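Local coordinates for protein kirola (Actinidia deliciosa, PDB 4IGV) that is a kiwifruit allergen of the ripening-related protein family, related to PR-10 proteins, and probably binds small hydrophobic ligands in an internal cavity, at residues Y29-G41 against F136-H148. Sequence-based numbering, arbitrary orientation.
Sequences YLISEMSPVNIQG and FCIEITKDIETYH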
ATOM      1  N   TYR A  29      -2.466  -3.128  10.459  1.00 12.56           N
ATOM      2  CA  TYR A  29      -1.427  -3.347  11.437  1.00 13.65           C
ATOM      3  C   TYR A  29      -0.776  -4.732  11.351  1.00 14.55           C
ATOM      4  O   TYR A  29       0.366  -4.911  11.780  1.00 16.28           O
ATOM      5  CB  TYR A  29      -1.903  -3.095  12.857  1.00 14.64           C
ATOM      6  CG  TYR A  29      -3.149  -3.868  13.238  1.00 15.41           C
ATOM      7  CD1 TYR A  29      -3.048  -5.176  13.675  1.00 15.68           C
ATOM      8  CD2 TYR A  29      -4.416  -3.326  13.149  1.00 14.75           C
ATOM      9  CE1 TYR A  29      -4.172  -5.891  14.021  1.00 16.35           C
ATOM     10  CE2 TYR A  29      -5.535  -4.029  13.493  1.00 14.98           C
ATOM     11  CZ  TYR A  29      -5.415  -5.328  13.922  1.00 16.24           C
ATOM     12  OH  TYR A  29      -6.571  -6.017  14.279  1.00 19.37           O
ATOM     13  N   LEU A  30      -1.484  -5.719  10.792  1.00 13.66           N
ATOM     14  CA  LEU A  30      -0.874  -7.060  10.675  1.00 14.29           C
ATOM     15  C   LEU A  30       0.362  -7.062   9.765  1.00 15.73           C
ATOM     16  O   LEU A  30       1.162  -7.986   9.849  1.00 15.68           O
ATOM     17  CB  LEU A  30      -1.897  -8.061  10.138  1.00 14.87           C
ATOM     18  CG  LEU A  30      -3.013  -8.390  11.077  1.00 15.69           C
ATOM     19  CD1 LEU A  30      -4.020  -9.294  10.405  1.00 16.80           C
ATOM     20  CD2 LEU A  30      -2.525  -9.043  12.396  1.00 18.54           C
ATOM     21  N   ILE A  31       0.527  -6.067   8.887  0.50 13.69           N
ATOM     22  CA  ILE A  31       1.668  -6.097   7.961  0.50 13.52           C
ATOM     23  C   ILE A  31       2.988  -5.822   8.665  0.50 14.11           C
ATOM     24  O   ILE A  31       4.049  -6.153   8.124  0.50 13.29           O
ATOM     25  CB  ILE A  31       1.515  -5.202   6.698  0.50 13.71           C
ATOM     26  CG1 ILE A  31       1.560  -3.699   7.048  0.50 11.70           C
ATOM     27  CG2 ILE A  31       0.288  -5.677   5.841  0.50 13.37           C
ATOM     28  CD1 ILE A  31       1.554  -2.746   5.841  0.50 14.21           C
ATOM     29  N   SER A  32       2.949  -5.208   9.846  0.50 13.98           N
ATOM     30  CA  SER A  32       4.172  -5.168  10.671  0.50 15.39           C
ATOM     31  C   SER A  32       4.645  -6.573  10.987  0.50 17.04           C
ATOM     32  O   SER A  32       5.835  -6.876  10.811  0.50 18.47           O
ATOM     33  CB  SER A  32       3.915  -4.400  11.951  0.50 16.45           C
ATOM     34  OG  SER A  32       3.513  -3.101  11.574  0.50 16.78           O
ATOM     35  N   GLU A  33       3.719  -7.440  11.396  1.00 17.68           N
ATOM     36  CA  GLU A  33       4.048  -8.796  11.768  1.00 20.12           C
ATOM     37  C   GLU A  33       4.459  -9.672  10.577  1.00 19.05           C
ATOM     38  O   GLU A  33       5.364 -10.524  10.704  1.00 19.83           O
ATOM     39  CB  GLU A  33       2.828  -9.372  12.493  1.00 23.59           C
ATOM     40  CG  GLU A  33       2.723 -10.842  12.541  1.00 30.64           C
ATOM     41  CD  GLU A  33       1.337 -11.262  13.069  1.00 37.90           C
ATOM     42  OE1 GLU A  33       1.146 -11.134  14.302  1.00 42.43           O
ATOM     43  OE2 GLU A  33       0.462 -11.687  12.259  1.00 41.26           O
ATOM     44  N   MET A  34       3.778  -9.479   9.431  1.00 16.59           N
ATOM     45  CA  MET A  34       3.952 -10.330   8.261  1.00 17.38           C
ATOM     46  C   MET A  34       5.112  -9.932   7.380  1.00 16.47           C
ATOM     47  O   MET A  34       5.704 -10.764   6.688  1.00 18.13           O
ATOM     48  CB  MET A  34       2.666 -10.394   7.447  1.00 17.85           C
ATOM     49  CG  MET A  34       1.520 -10.913   8.287  1.00 16.48           C
ATOM     50  SD  MET A  34      -0.068 -10.872   7.401  1.00 22.65           S
ATOM     51  CE  MET A  34      -1.116 -11.750   8.564  1.00 28.43           C
ATOM     52  N   SER A  35       5.494  -8.659   7.456  1.00 16.12           N
ATOM     53  CA  SER A  35       6.623  -8.114   6.642  1.00 15.15           C
ATOM     54  C   SER A  35       7.458  -7.162   7.515  1.00 16.36           C
ATOM     55  O   SER A  35       7.656  -5.981   7.203  1.00 16.14           O
ATOM     56  CB  SER A  35       6.110  -7.373   5.395  1.00 15.13           C
ATOM     57  OG  SER A  35       7.114  -7.234   4.399  1.00 17.97           O
ATOM     58  N   PRO A  36       8.079  -7.709   8.588  1.00 17.18           N
ATOM     59  CA  PRO A  36       8.739  -6.867   9.582  1.00 18.36           C
ATOM     60  C   PRO A  36      10.017  -6.212   9.154  1.00 19.47           C
ATOM     61  O   PRO A  36      10.408  -5.207   9.757  1.00 20.71           O
ATOM     62  CB  PRO A  36       8.984  -7.845  10.730  1.00 20.32           C
ATOM     63  CG  PRO A  36       9.072  -9.167  10.055  1.00 20.66           C
ATOM     64  CD  PRO A  36       8.047  -9.130   8.989  1.00 18.63           C
ATOM     65  N   VAL A  37      10.652  -6.729   8.111  1.00 19.74           N
ATOM     66  CA  VAL A  37      11.839  -6.055   7.574  1.00 21.77           C
ATOM     67  C   VAL A  37      11.420  -4.714   6.908  1.00 20.91           C
ATOM     68  O   VAL A  37      12.149  -3.697   7.002  1.00 22.71           O
ATOM     69  CB  VAL A  37      12.589  -6.967   6.593  1.00 23.09           C
ATOM     70  CG1 VAL A  37      13.737  -6.187   5.981  1.00 26.50           C
ATOM     71  CG2 VAL A  37      13.105  -8.278   7.346  1.00 25.97           C
ATOM     72  N   ASN A  38      10.249  -4.734   6.261  1.00 19.28           N
ATOM     73  CA  ASN A  38       9.771  -3.623   5.462  1.00 18.66           C
ATOM     74  C   ASN A  38       8.955  -2.611   6.279  1.00 17.68           C
ATOM     75  O   ASN A  38       9.071  -1.426   6.093  1.00 17.30           O
ATOM     76  CB  ASN A  38       8.940  -4.138   4.282  1.00 18.63           C
ATOM     77  CG  ASN A  38       9.732  -4.987   3.343  1.00 21.37           C
ATOM     78  OD1 ASN A  38       9.289  -6.095   2.993  1.00 26.48           O
ATOM     79  ND2 ASN A  38      10.918  -4.544   3.016  1.00 22.71           N
ATOM     80  N   ILE A  39       8.128  -3.114   7.178  1.00 16.62           N
ATOM     81  CA  ILE A  39       7.171  -2.309   7.952  1.00 15.72           C
ATOM     82  C   ILE A  39       7.399  -2.467   9.419  1.00 16.58           C
ATOM     83  O   ILE A  39       7.332  -3.607   9.965  1.00 18.24           O
ATOM     84  CB  ILE A  39       5.731  -2.715   7.628  1.00 15.84           C
ATOM     85  CG1 ILE A  39       5.455  -2.591   6.122  1.00 17.32           C
ATOM     86  CG2 ILE A  39       4.733  -1.873   8.459  1.00 16.19           C
ATOM     87  CD1 ILE A  39       5.399  -1.256   5.666  1.00 20.36           C
ATOM     88  N   GLN A  40       7.703  -1.353  10.086  1.00 16.74           N
ATOM     89  CA  GLN A  40       7.961  -1.367  11.527  1.00 18.03           C
ATOM     90  C   GLN A  40       6.783  -0.891  12.375  1.00 17.71           C
ATOM     91  O   GLN A  40       6.744  -1.170  13.570  1.00 20.58           O
ATOM     92  CB  GLN A  40       9.163  -0.535  11.856  1.00 19.34           C
ATOM     93  CG  GLN A  40      10.448  -1.146  11.422  1.00 20.39           C
ATOM     94  CD  GLN A  40      10.711  -1.064   9.925  1.00 20.06           C
ATOM     95  OE1 GLN A  40      10.686   0.009   9.363  1.00 21.45           O
ATOM     96  NE2 GLN A  40      10.962  -2.211   9.278  1.00 19.63           N
ATOM     97  N   GLY A  41       5.839  -0.188  11.778  1.00 15.75           N
ATOM     98  CA  GLY A  41       4.672   0.254  12.531  1.00 15.89           C
ATOM     99  C   GLY A  41       3.588   0.723  11.578  1.00 15.44           C
ATOM    100  O   GLY A  41       3.870   1.327  10.546  1.00 15.01           O
ATOM    101  N   PHE A 136       8.844  -2.550  -3.311  1.00 15.50           N
ATOM    102  CA  PHE A 136       8.562  -2.692  -1.885  1.00 15.40           C
ATOM    103  C   PHE A 136       7.168  -3.256  -1.635  1.00 14.30           C
ATOM    104  O   PHE A 136       6.944  -4.136  -0.832  1.00 14.77           O
ATOM    105  CB  PHE A 136       8.873  -1.331  -1.234  1.00 16.59           C
ATOM    106  CG  PHE A 136       8.396  -1.103   0.181  1.00 19.71           C
ATOM    107  CD1 PHE A 136       9.237  -1.284   1.269  1.00 25.67           C
ATOM    108  CD2 PHE A 136       7.143  -0.610   0.381  1.00 21.39           C
ATOM    109  CE1 PHE A 136       8.772  -0.981   2.557  1.00 23.89           C
ATOM    110  CE2 PHE A 136       6.684  -0.332   1.651  1.00 26.79           C
ATOM    111  CZ  PHE A 136       7.530  -0.551   2.728  1.00 25.18           C
ATOM    112  N   CYS A 137       6.180  -2.671  -2.319  1.00 13.15           N
ATOM    113  CA  CYS A 137       4.804  -3.111  -2.204  1.00 13.20           C
ATOM    114  C   CYS A 137       4.614  -4.542  -2.674  1.00 13.19           C
ATOM    115  O   CYS A 137       3.871  -5.310  -2.051  1.00 12.90           O
ATOM    116  CB  CYS A 137       3.882  -2.181  -2.977  1.00 13.84           C
ATOM    117  SG  CYS A 137       3.698  -0.512  -2.240  1.00 15.81           S
ATOM    118  N   ILE A 138       5.263  -4.905  -3.766  0.60 12.79           N
ATOM    119  CA  ILE A 138       5.170  -6.271  -4.258  0.60 12.56           C
ATOM    120  C   ILE A 138       5.816  -7.238  -3.258  0.60 12.51           C
ATOM    121  O   ILE A 138       5.322  -8.337  -3.037  0.60 13.87           O
ATOM    122  CB  ILE A 138       5.760  -6.397  -5.654  0.60 13.32           C
ATOM    123  CG1 ILE A 138       4.914  -5.558  -6.648  0.60 14.57           C
ATOM    124  CG2 ILE A 138       5.794  -7.863  -6.100  0.60 14.41           C
ATOM    125  CD1 ILE A 138       3.501  -6.013  -6.795  0.60 16.51           C
ATOM    126  N   GLU A 139       6.903  -6.790  -2.625  0.50 13.25           N
ATOM    127  CA  GLU A 139       7.607  -7.622  -1.625  0.50 13.95           C
ATOM    128  C   GLU A 139       6.696  -7.868  -0.462  0.50 13.11           C
ATOM    129  O   GLU A 139       6.515  -8.991   0.005  0.50 13.16           O
ATOM    130  CB  GLU A 139       8.874  -6.947  -1.066  0.50 14.19           C
ATOM    131  CG  GLU A 139       9.671  -7.987  -0.244  0.50 18.59           C
ATOM    132  CD  GLU A 139      10.758  -7.467   0.671  0.50 26.45           C
ATOM    133  OE1 GLU A 139      11.360  -6.405   0.383  0.50 32.58           O
ATOM    134  OE2 GLU A 139      11.001  -8.184   1.688  0.50 26.21           O
ATOM    135  N   ILE A 140       6.096  -6.792   0.033  1.00 13.53           N
ATOM    136  CA  ILE A 140       5.118  -6.898   1.121  1.00 13.69           C
ATOM    137  C   ILE A 140       4.037  -7.920   0.764  1.00 12.69           C
ATOM    138  O   ILE A 140       3.685  -8.772   1.571  1.00 13.55           O
ATOM    139  CB  ILE A 140       4.514  -5.551   1.513  1.00 14.23           C
ATOM    140  CG1 ILE A 140       5.582  -4.721   2.214  1.00 16.63           C
ATOM    141  CG2 ILE A 140       3.289  -5.777   2.409  1.00 17.80           C
ATOM    142  CD1 ILE A 140       5.150  -3.265   2.340  1.00 20.50           C
ATOM    143  N   THR A 141       3.542  -7.842  -0.476  1.00 12.37           N
ATOM    144  CA  THR A 141       2.530  -8.755  -0.945  1.00 12.67           C
ATOM    145  C   THR A 141       3.019 -10.209  -0.858  1.00 12.69           C
ATOM    146  O   THR A 141       2.307 -11.091  -0.386  1.00 12.52           O
ATOM    147  CB  THR A 141       2.149  -8.420  -2.408  1.00 12.30           C
ATOM    148  OG1 THR A 141       1.674  -7.062  -2.460  1.00 13.18           O
ATOM    149  CG2 THR A 141       1.093  -9.361  -2.963  1.00 14.44           C
ATOM    150  N   LYS A 142       4.243 -10.454  -1.283  1.00 12.81           N
ATOM    151  CA  LYS A 142       4.815 -11.798  -1.231  1.00 13.33           C
ATOM    152  C   LYS A 142       5.042 -12.282   0.198  1.00 12.35           C
ATOM    153  O   LYS A 142       4.823 -13.474   0.495  1.00 13.10           O
ATOM    154  CB  LYS A 142       6.092 -11.852  -2.066  1.00 13.87           C
ATOM    155  CG  LYS A 142       5.835 -11.717  -3.568  1.00 16.93           C
ATOM    156  CD  LYS A 142       7.102 -11.607  -4.351  1.00 21.52           C
ATOM    157  CE  LYS A 142       6.827 -11.332  -5.801  1.00 23.91           C
ATOM    158  NZ  LYS A 142       8.122 -11.205  -6.534  1.00 30.77           N
ATOM    159  N   ASP A 143       5.410 -11.346   1.074  1.00 13.34           N
ATOM    160  CA  ASP A 143       5.556 -11.688   2.498  1.00 13.76           C
ATOM    161  C   ASP A 143       4.207 -12.085   3.087  1.00 12.35           C
ATOM    162  O   ASP A 143       4.162 -13.045   3.841  1.00 15.21           O
ATOM    163  CB  ASP A 143       6.171 -10.546   3.257  1.00 14.57           C
ATOM    164  CG  ASP A 143       7.657 -10.412   3.028  1.00 17.76           C
ATOM    165  OD1 ASP A 143       8.309 -11.350   2.501  1.00 19.84           O
ATOM    166  OD2 ASP A 143       8.240  -9.367   3.381  1.00 19.69           O
ATOM    167  N   ILE A 144       3.142 -11.357   2.714  1.00 13.11           N
ATOM    168  CA  ILE A 144       1.823 -11.702   3.253  1.00 14.24           C
ATOM    169  C   ILE A 144       1.398 -13.060   2.737  1.00 15.68           C
ATOM    170  O   ILE A 144       0.917 -13.915   3.486  1.00 16.90           O
ATOM    171  CB  ILE A 144       0.802 -10.622   2.916  1.00 15.22           C
ATOM    172  CG1 ILE A 144       1.107  -9.321   3.643  1.00 14.71           C
ATOM    173  CG2 ILE A 144      -0.622 -11.144   3.169  1.00 15.47           C
ATOM    174  CD1 ILE A 144       0.344  -8.085   3.073  1.00 16.42           C
ATOM    175  N   GLU A 145       1.532 -13.276   1.432  1.00 15.57           N
ATOM    176  CA  GLU A 145       1.040 -14.533   0.845  1.00 17.27           C
ATOM    177  C   GLU A 145       1.744 -15.757   1.347  1.00 17.52           C
ATOM    178  O   GLU A 145       1.178 -16.841   1.358  1.00 20.97           O
ATOM    179  CB  GLU A 145       1.028 -14.432  -0.703  1.00 19.94           C
ATOM    180  CG  GLU A 145       2.310 -14.559  -1.335  1.00 19.35           C
ATOM    181  CD  GLU A 145       2.276 -14.405  -2.904  1.00 16.87           C
ATOM    182  OE1 GLU A 145       1.567 -15.147  -3.527  1.00 22.11           O
ATOM    183  OE2 GLU A 145       2.896 -13.421  -3.395  1.00 21.51           O
ATOM    184  N   THR A 146       2.990 -15.609   1.804  1.00 16.57           N
ATOM    185  CA  THR A 146       3.797 -16.726   2.238  1.00 18.75           C
ATOM    186  C   THR A 146       3.903 -16.779   3.771  1.00 19.59           C
ATOM    187  O   THR A 146       4.653 -17.634   4.283  1.00 24.20           O
ATOM    188  CB  THR A 146       5.220 -16.693   1.654  1.00 17.56           C
ATOM    189  OG1 THR A 146       5.900 -15.490   2.020  1.00 17.47           O
ATOM    190  CG2 THR A 146       5.185 -16.837   0.145  1.00 17.38           C
ATOM    191  N   TYR A 147       3.182 -15.923   4.491  1.00 19.06           N
ATOM    192  CA  TYR A 147       3.302 -15.865   5.942  1.00 21.65           C
ATOM    193  C   TYR A 147       2.808 -17.156   6.586  1.00 26.06           C
ATOM    194  O   TYR A 147       1.730 -17.625   6.273  1.00 26.26           O
ATOM    195  CB  TYR A 147       2.495 -14.678   6.466  1.00 19.19           C
ATOM    196  CG  TYR A 147       2.611 -14.508   7.954  1.00 21.72           C
ATOM    197  CD1 TYR A 147       3.764 -13.995   8.521  1.00 23.39           C
ATOM    198  CD2 TYR A 147       1.529 -14.742   8.766  1.00 21.87           C
ATOM    199  CE1 TYR A 147       3.866 -13.807   9.876  1.00 25.17           C
ATOM    200  CE2 TYR A 147       1.618 -14.572  10.147  1.00 26.72           C
ATOM    201  CZ  TYR A 147       2.786 -14.107  10.696  1.00 27.64           C
ATOM    202  OH  TYR A 147       2.883 -13.912  12.058  1.00 33.43           O
ATOM    203  N   HIS A 148       3.674 -17.714   7.429  1.00 29.32           N
ATOM    204  CA  HIS A 148       3.414 -18.968   8.171  1.00 33.62           C
ATOM    205  C   HIS A 148       2.782 -20.072   7.289  1.00 35.07           C
ATOM    206  O   HIS A 148       1.817 -20.744   7.693  1.00 37.29           O
ATOM    207  CB  HIS A 148       2.513 -18.638   9.375  1.00 35.15           C
ATOM    208  CG  HIS A 148       3.228 -17.956  10.502  1.00 39.42           C
ATOM    209  ND1 HIS A 148       4.530 -17.514  10.407  1.00 43.35           N
ATOM    210  CD2 HIS A 148       2.803 -17.610  11.743  1.00 44.54           C
ATOM    211  CE1 HIS A 148       4.888 -16.952  11.551  1.00 46.11           C
ATOM    212  NE2 HIS A 148       3.855 -16.989  12.374  1.00 46.91           N
TER
HETATM  213  O   HOH W   1       9.877  -9.078   6.235  1.00 23.26           O
HETATM  214  O   HOH W   2      13.133  -5.907   1.999  1.00 45.82           O
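M34 and Y147 meet at about a right angle, and the meeting is a clear case of a methionine methylene set over an aromatic face. M34 CG sits over the middle of the Y147 ring, 3.7 Å from its centroid, a CH-pi contact; the extended chain then carries SD obliquely past the ring, 4.8 Å from the same centroid, as a Met-aromatic contact. H148 ND1 lies over the opposite face, toward the rim. Toward the hydroxyl end, the E33 carboxylate lies nearly parallel to the ring plane, 2° apart, with E33 CG 3.1 Å from Y147 OH.

Just past the end of helix 30-34, S35 donates a short hydrogen bond from OG to D143 OD2 (2.6 Å), using the anti lone pair of that oxygen. A chi1 of -161° sets OG beside the carbonyl carbon and directs it at D143. How N38 meets E139 is doubtful, since the glutamate has two conformers. Alongside these polar contacts, I39 CD1 touches F136 CZ (3.7 Å), and I140 CD1 packs against I39 CG1 (3.9 Å).

Helix 30-34 crosses the 136-145 part of helix 131-145 at 81°. I31 and I144 both also touch I23 of helix 17-25, while the backbone of N38, in the loop after helix 30-34, hydrogen-bonds to T61 of strand 55-62, tying this segment to the sheet of this Bet v 1-like fold.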